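Long-range contact in Exo-beta-1,3-galactanase (Bifidobacterium bifidum, PDB 5FLW), which probably hydrolyses beta-1,3-galactan chains from their ends, as a putative exo-beta-1,3-galactanase of glycoside hydrolase family 43: residues Ile193-Gly204 with Lys216-Trp227. Residues are numbered along the deposited sequence; the frame is centred on the assembly and turned at random.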
loop_
_atom_site.group_PDB
_atom_site.type_symbol
_atom_site.label_atom_id
_atom_site.label_comp_id
_atom_site.label_asym_id
_atom_site.label_seq_id
_atom_site.Cartn_x
_atom_site.Cartn_y
_atom_site.Cartn_z
ATOM N N ILE A 193 -2.292 7.462 0.785
ATOM C CA ILE A 193 -2.466 8.895 1.029
ATOM C C ILE A 193 -1.130 9.612 0.899
ATOM O O ILE A 193 -0.115 9.158 1.438
ATOM C CB ILE A 193 -3.079 9.182 2.434
ATOM C CG1 ILE A 193 -4.530 8.676 2.508
ATOM C CG2 ILE A 193 -3.030 10.694 2.806
ATOM C CD1 ILE A 193 -5.204 8.797 3.872
ATOM N N ILE A 194 -1.156 10.778 0.252
ATOM C CA ILE A 194 -0.026 11.701 0.219
ATOM C C ILE A 194 -0.542 13.074 0.637
ATOM O O ILE A 194 -1.752 13.311 0.750
ATOM C CB ILE A 194 0.722 11.780 -1.149
ATOM C CG1 ILE A 194 -0.194 12.276 -2.282
ATOM C CG2 ILE A 194 1.374 10.445 -1.515
ATOM C CD1 ILE A 194 -0.266 13.766 -2.443
ATOM N N LYS A 195 0.400 13.969 0.895
ATOM C CA LYS A 195 0.095 15.347 1.264
ATOM C C LYS A 195 0.929 16.307 0.423
ATOM O O LYS A 195 2.127 16.088 0.222
ATOM C CB LYS A 195 0.448 15.603 2.744
ATOM C CG LYS A 195 -0.230 16.826 3.410
ATOM C CD LYS A 195 0.377 17.065 4.786
ATOM C CE LYS A 195 -0.361 18.123 5.559
ATOM N NZ LYS A 195 0.068 18.247 6.975
ATOM N N LYS A 196 0.290 17.366 -0.071
ATOM C CA LYS A 196 0.998 18.396 -0.821
ATOM C C LYS A 196 0.423 19.760 -0.457
ATOM O O LYS A 196 -0.780 20.000 -0.634
ATOM C CB LYS A 196 0.883 18.173 -2.332
ATOM C CG LYS A 196 1.664 19.186 -3.148
ATOM C CD LYS A 196 1.248 19.113 -4.606
ATOM C CE LYS A 196 1.800 20.257 -5.425
ATOM N NZ LYS A 196 3.274 20.350 -5.277
ATOM N N ASP A 197 1.282 20.651 0.036
ATOM C CA ASP A 197 0.896 22.037 0.326
ATOM C C ASP A 197 -0.373 22.099 1.169
ATOM O O ASP A 197 -1.322 22.832 0.870
ATOM C CB ASP A 197 0.769 22.867 -0.948
ATOM C CG ASP A 197 0.545 24.343 -0.657
ATOM O OD1 ASP A 197 0.958 24.805 0.429
ATOM O OD2 ASP A 197 -0.063 25.041 -1.543
ATOM N N GLY A 198 -0.390 21.290 2.235
ATOM C CA GLY A 198 -1.472 21.308 3.197
ATOM C C GLY A 198 -2.708 20.509 2.826
ATOM O O GLY A 198 -3.633 20.440 3.646
ATOM N N LEU A 199 -2.772 19.911 1.629
ATOM C CA LEU A 199 -3.942 19.157 1.185
ATOM C C LEU A 199 -3.579 17.674 1.132
ATOM O O LEU A 199 -2.550 17.309 0.552
ATOM C CB LEU A 199 -4.395 19.607 -0.204
ATOM C CG LEU A 199 -5.767 19.124 -0.664
ATOM C CD1 LEU A 199 -6.850 19.831 0.133
ATOM C CD2 LEU A 199 -5.964 19.351 -2.133
ATOM N N TYR A 200 -4.427 16.829 1.733
ATOM C CA TYR A 200 -4.260 15.374 1.689
ATOM C C TYR A 200 -4.977 14.814 0.466
ATOM O O TYR A 200 -6.089 15.239 0.134
ATOM C CB TYR A 200 -4.862 14.731 2.941
ATOM C CG TYR A 200 -4.269 15.215 4.251
ATOM C CD1 TYR A 200 -3.088 14.664 4.743
ATOM C CD2 TYR A 200 -4.893 16.232 4.998
ATOM C CE1 TYR A 200 -2.544 15.100 5.939
ATOM C CE2 TYR A 200 -4.353 16.676 6.197
ATOM C CZ TYR A 200 -3.172 16.111 6.663
ATOM O OH TYR A 200 -2.622 16.537 7.860
ATOM N N TYR A 201 -4.332 13.871 -0.212
ATOM C CA TYR A 201 -4.917 13.180 -1.356
ATOM C C TYR A 201 -4.969 11.699 -0.998
ATOM O O TYR A 201 -3.945 11.115 -0.648
ATOM C CB TYR A 201 -4.087 13.374 -2.635
ATOM C CG TYR A 201 -3.952 14.821 -3.149
ATOM C CD1 TYR A 201 -3.228 15.776 -2.437
ATOM C CD2 TYR A 201 -4.503 15.197 -4.381
ATOM C CE1 TYR A 201 -3.087 17.091 -2.914
ATOM C CE2 TYR A 201 -4.373 16.496 -4.871
ATOM C CZ TYR A 201 -3.666 17.444 -4.133
ATOM O OH TYR A 201 -3.516 18.738 -4.622
ATOM N N TRP A 202 -6.164 11.111 -1.083
ATOM C CA TRP A 202 -6.441 9.735 -0.686
ATOM C C TRP A 202 -6.960 8.993 -1.913
ATOM O O TRP A 202 -8.017 9.342 -2.453
ATOM C CB TRP A 202 -7.506 9.773 0.419
ATOM C CG TRP A 202 -7.988 8.480 1.017
ATOM C CD1 TRP A 202 -7.657 7.197 0.651
ATOM C CD2 TRP A 202 -8.927 8.354 2.104
ATOM N NE1 TRP A 202 -8.330 6.286 1.446
ATOM C CE2 TRP A 202 -9.109 6.971 2.348
ATOM C CE3 TRP A 202 -9.618 9.281 2.904
ATOM C CZ2 TRP A 202 -9.977 6.495 3.348
ATOM C CZ3 TRP A 202 -10.467 8.808 3.909
ATOM C CH2 TRP A 202 -10.627 7.423 4.129
ATOM N N PHE A 203 -6.225 7.961 -2.341
ATOM C CA PHE A 203 -6.558 7.150 -3.506
ATOM C C PHE A 203 -7.038 5.771 -3.065
ATOM O O PHE A 203 -6.595 5.248 -2.037
ATOM C CB PHE A 203 -5.329 6.964 -4.412
ATOM C CG PHE A 203 -4.709 8.257 -4.872
ATOM C CD1 PHE A 203 -3.888 9.000 -4.028
ATOM C CD2 PHE A 203 -4.945 8.737 -6.154
ATOM C CE1 PHE A 203 -3.319 10.216 -4.470
ATOM C CE2 PHE A 203 -4.372 9.948 -6.597
ATOM C CZ PHE A 203 -3.562 10.671 -5.753
ATOM N N GLY A 204 -7.918 5.165 -3.874
ATOM C CA GLY A 204 -8.341 3.796 -3.633
ATOM C C GLY A 204 -9.010 3.197 -4.855
ATOM O O GLY A 204 -9.226 3.871 -5.869
ATOM N N LYS A 216 -10.270 5.948 -7.816
ATOM C CA LYS A 216 -10.671 7.321 -7.515
ATOM C C LYS A 216 -9.854 7.907 -6.366
ATOM O O LYS A 216 -9.154 7.195 -5.623
ATOM C CB LYS A 216 -12.167 7.405 -7.171
ATOM C CG LYS A 216 -13.073 6.727 -8.144
ATOM C CD LYS A 216 -14.532 7.049 -7.832
ATOM C CE LYS A 216 -15.441 6.516 -8.911
ATOM N NZ LYS A 216 -16.886 6.722 -8.607
ATOM N N TYR A 217 -9.981 9.234 -6.208
ATOM C CA TYR A 217 -9.325 9.949 -5.119
ATOM C C TYR A 217 -10.254 10.992 -4.493
ATOM O O TYR A 217 -11.229 11.465 -5.105
ATOM C CB TYR A 217 -7.991 10.577 -5.561
ATOM C CG TYR A 217 -8.156 11.823 -6.413
ATOM C CD1 TYR A 217 -8.585 11.728 -7.744
ATOM C CD2 TYR A 217 -7.907 13.090 -5.893
ATOM C CE1 TYR A 217 -8.761 12.860 -8.541
ATOM C CE2 TYR A 217 -8.081 14.245 -6.683
ATOM C CZ TYR A 217 -8.501 14.121 -8.005
ATOM O OH TYR A 217 -8.657 15.256 -8.788
ATOM N N SER A 218 -9.918 11.360 -3.253
ATOM C CA SER A 218 -10.610 12.392 -2.494
ATOM C C SER A 218 -9.553 13.257 -1.820
ATOM O O SER A 218 -8.426 12.807 -1.596
ATOM C CB SER A 218 -11.551 11.750 -1.466
ATOM O OG SER A 218 -12.227 12.699 -0.682
ATOM N N THR A 219 -9.913 14.517 -1.521
ATOM C CA THR A 219 -8.999 15.458 -0.867
ATOM C C THR A 219 -9.645 16.045 0.389
ATOM O O THR A 219 -10.875 16.064 0.539
ATOM C CB THR A 219 -8.555 16.618 -1.792
ATOM O OG1 THR A 219 -9.701 17.386 -2.162
ATOM C CG2 THR A 219 -7.921 16.073 -3.057
ATOM N N ALA A 220 -8.788 16.506 1.304
ATOM C CA ALA A 220 -9.227 17.139 2.543
ATOM C C ALA A 220 -8.060 17.939 3.101
ATOM O O ALA A 220 -6.896 17.656 2.805
ATOM C CB ALA A 220 -9.737 16.116 3.569
ATOM N N THR A 221 -8.390 18.959 3.898
ATOM C CA THR A 221 -7.394 19.748 4.608
ATOM C C THR A 221 -7.182 19.266 6.038
ATOM O O THR A 221 -6.284 19.760 6.733
ATOM C CB THR A 221 -7.815 21.226 4.606
ATOM O OG1 THR A 221 -9.055 21.350 5.304
ATOM C CG2 THR A 221 -8.052 21.713 3.190
ATOM N N ASP A 222 -7.981 18.308 6.486
ATOM C CA ASP A 222 -7.801 17.677 7.780
ATOM C C ASP A 222 -8.125 16.208 7.571
ATOM O O ASP A 222 -9.078 15.892 6.855
ATOM C CB ASP A 222 -8.778 18.288 8.805
ATOM C CG ASP A 222 -8.444 17.903 10.233
ATOM O OD1 ASP A 222 -8.615 16.722 10.566
ATOM O OD2 ASP A 222 -7.975 18.765 11.005
ATOM N N LEU A 223 -7.315 15.324 8.176
ATOM C CA LEU A 223 -7.532 13.878 8.028
ATOM C C LEU A 223 -8.883 13.434 8.590
ATOM O O LEU A 223 -9.414 12.398 8.166
ATOM C CB LEU A 223 -6.391 13.072 8.659
ATOM C CG LEU A 223 -5.043 13.111 7.931
ATOM C CD1 LEU A 223 -3.941 12.644 8.845
ATOM C CD2 LEU A 223 -5.064 12.275 6.680
ATOM N N HIS A 224 -9.444 14.183 9.551
ATOM C CA HIS A 224 -10.818 13.940 9.982
ATOM C C HIS A 224 -11.851 14.349 8.932
ATOM O O HIS A 224 -13.036 14.027 9.091
ATOM C CB HIS A 224 -11.127 14.713 11.265
ATOM C CG HIS A 224 -10.275 14.322 12.430
ATOM N ND1 HIS A 224 -9.066 14.928 12.703
ATOM C CD2 HIS A 224 -10.454 13.390 13.394
ATOM C CE1 HIS A 224 -8.541 14.388 13.790
ATOM N NE2 HIS A 224 -9.362 13.452 14.228
ATOM N N GLY A 225 -11.454 15.074 7.890
ATOM C CA GLY A 225 -12.418 15.549 6.919
ATOM C C GLY A 225 -12.815 17.006 7.154
ATOM O O GLY A 225 -12.250 17.683 8.041
ATOM N N PRO A 226 -13.811 17.497 6.391
ATOM C CA PRO A 226 -14.569 16.746 5.378
ATOM C C PRO A 226 -13.745 16.319 4.173
ATOM O O PRO A 226 -12.906 17.065 3.661
ATOM C CB PRO A 226 -15.625 17.741 4.888
ATOM C CG PRO A 226 -15.192 19.075 5.360
ATOM C CD PRO A 226 -14.274 18.894 6.524
ATOM N N TRP A 227 -14.013 15.101 3.727
ATOM C CA TRP A 227 -13.421 14.581 2.510
ATOM C C TRP A 227 -14.311 14.902 1.311
ATOM O O TRP A 227 -15.536 14.780 1.370
ATOM C CB TRP A 227 -13.183 13.080 2.652
ATOM C CG TRP A 227 -12.027 12.805 3.558
ATOM C CD1 TRP A 227 -12.072 12.540 4.908
ATOM C CD2 TRP A 227 -10.635 12.806 3.200
ATOM N NE1 TRP A 227 -10.798 12.350 5.401
ATOM C CE2 TRP A 227 -9.897 12.511 4.377
ATOM C CE3 TRP A 227 -9.936 13.007 1.999
ATOM C CZ2 TRP A 227 -8.485 12.415 4.377
ATOM C CZ3 TRP A 227 -8.522 12.923 2.004
ATOM C CH2 TRP A 227 -7.820 12.624 3.186
HETATM O O HOH W 1 -4.020 20.792 6.387
HETATM O O HOH W 2 -4.862 16.387 9.612
#
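A chi1 of 180° sets the CG of Trp202 opposite its backbone N and swings the indole out to meet Trp227, whose chi1 of -74° turns its own indole between Ala220 CB on one face and Trp202 CE3 on the other. The two tryptophans form a T-shaped pair: the CE3 edge of Trp202 points into the face of Trp227, Trp202 CE3 to Trp227 CE2 3.6 Å, with the six-membered rings at 79°. Trp227 NE1 donates to Leu223 O at 3.1 Å, from above the carbonyl plane. With an alanine here instead of Trp227, the Trp202 edge would probably lose its aromatic face and Leu223 O its indole donor, and a gap would open between Trp202 and Ala220. On the same side of the sheet, Leu223, from the loop after strand 216-220, lays its CG over the centre of the Tyr200 ring, 3.8 Å from the centroid. Tyr200 OH bonds to Asp144, and a water 2.8 Å from Tyr200 OH donates to that oxygen and accepts from Leu223 N.

Beneath these side chains runs the antiparallel pairing of strands 199-204 and 216-220, the two middle strands of one four-stranded blade in the five-bladed beta-propeller of family 43. Six backbone hydrogen bonds join them in the pairs Tyr200-Ala220, Trp202-Ser218 and Gly204-Lys216. On the other face of the sheet, turned toward strand 278-286 of the next blade, Tyr217 CB lies over the Phe203 ring, 3.6 Å from Phe203 CD2, and the Tyr217 ring is slid off it, so the two near-parallel rings barely overlap. Thr219 CG2 makes a similar CH-pi contact with the Tyr201 ring, 4.2 Å from its centroid.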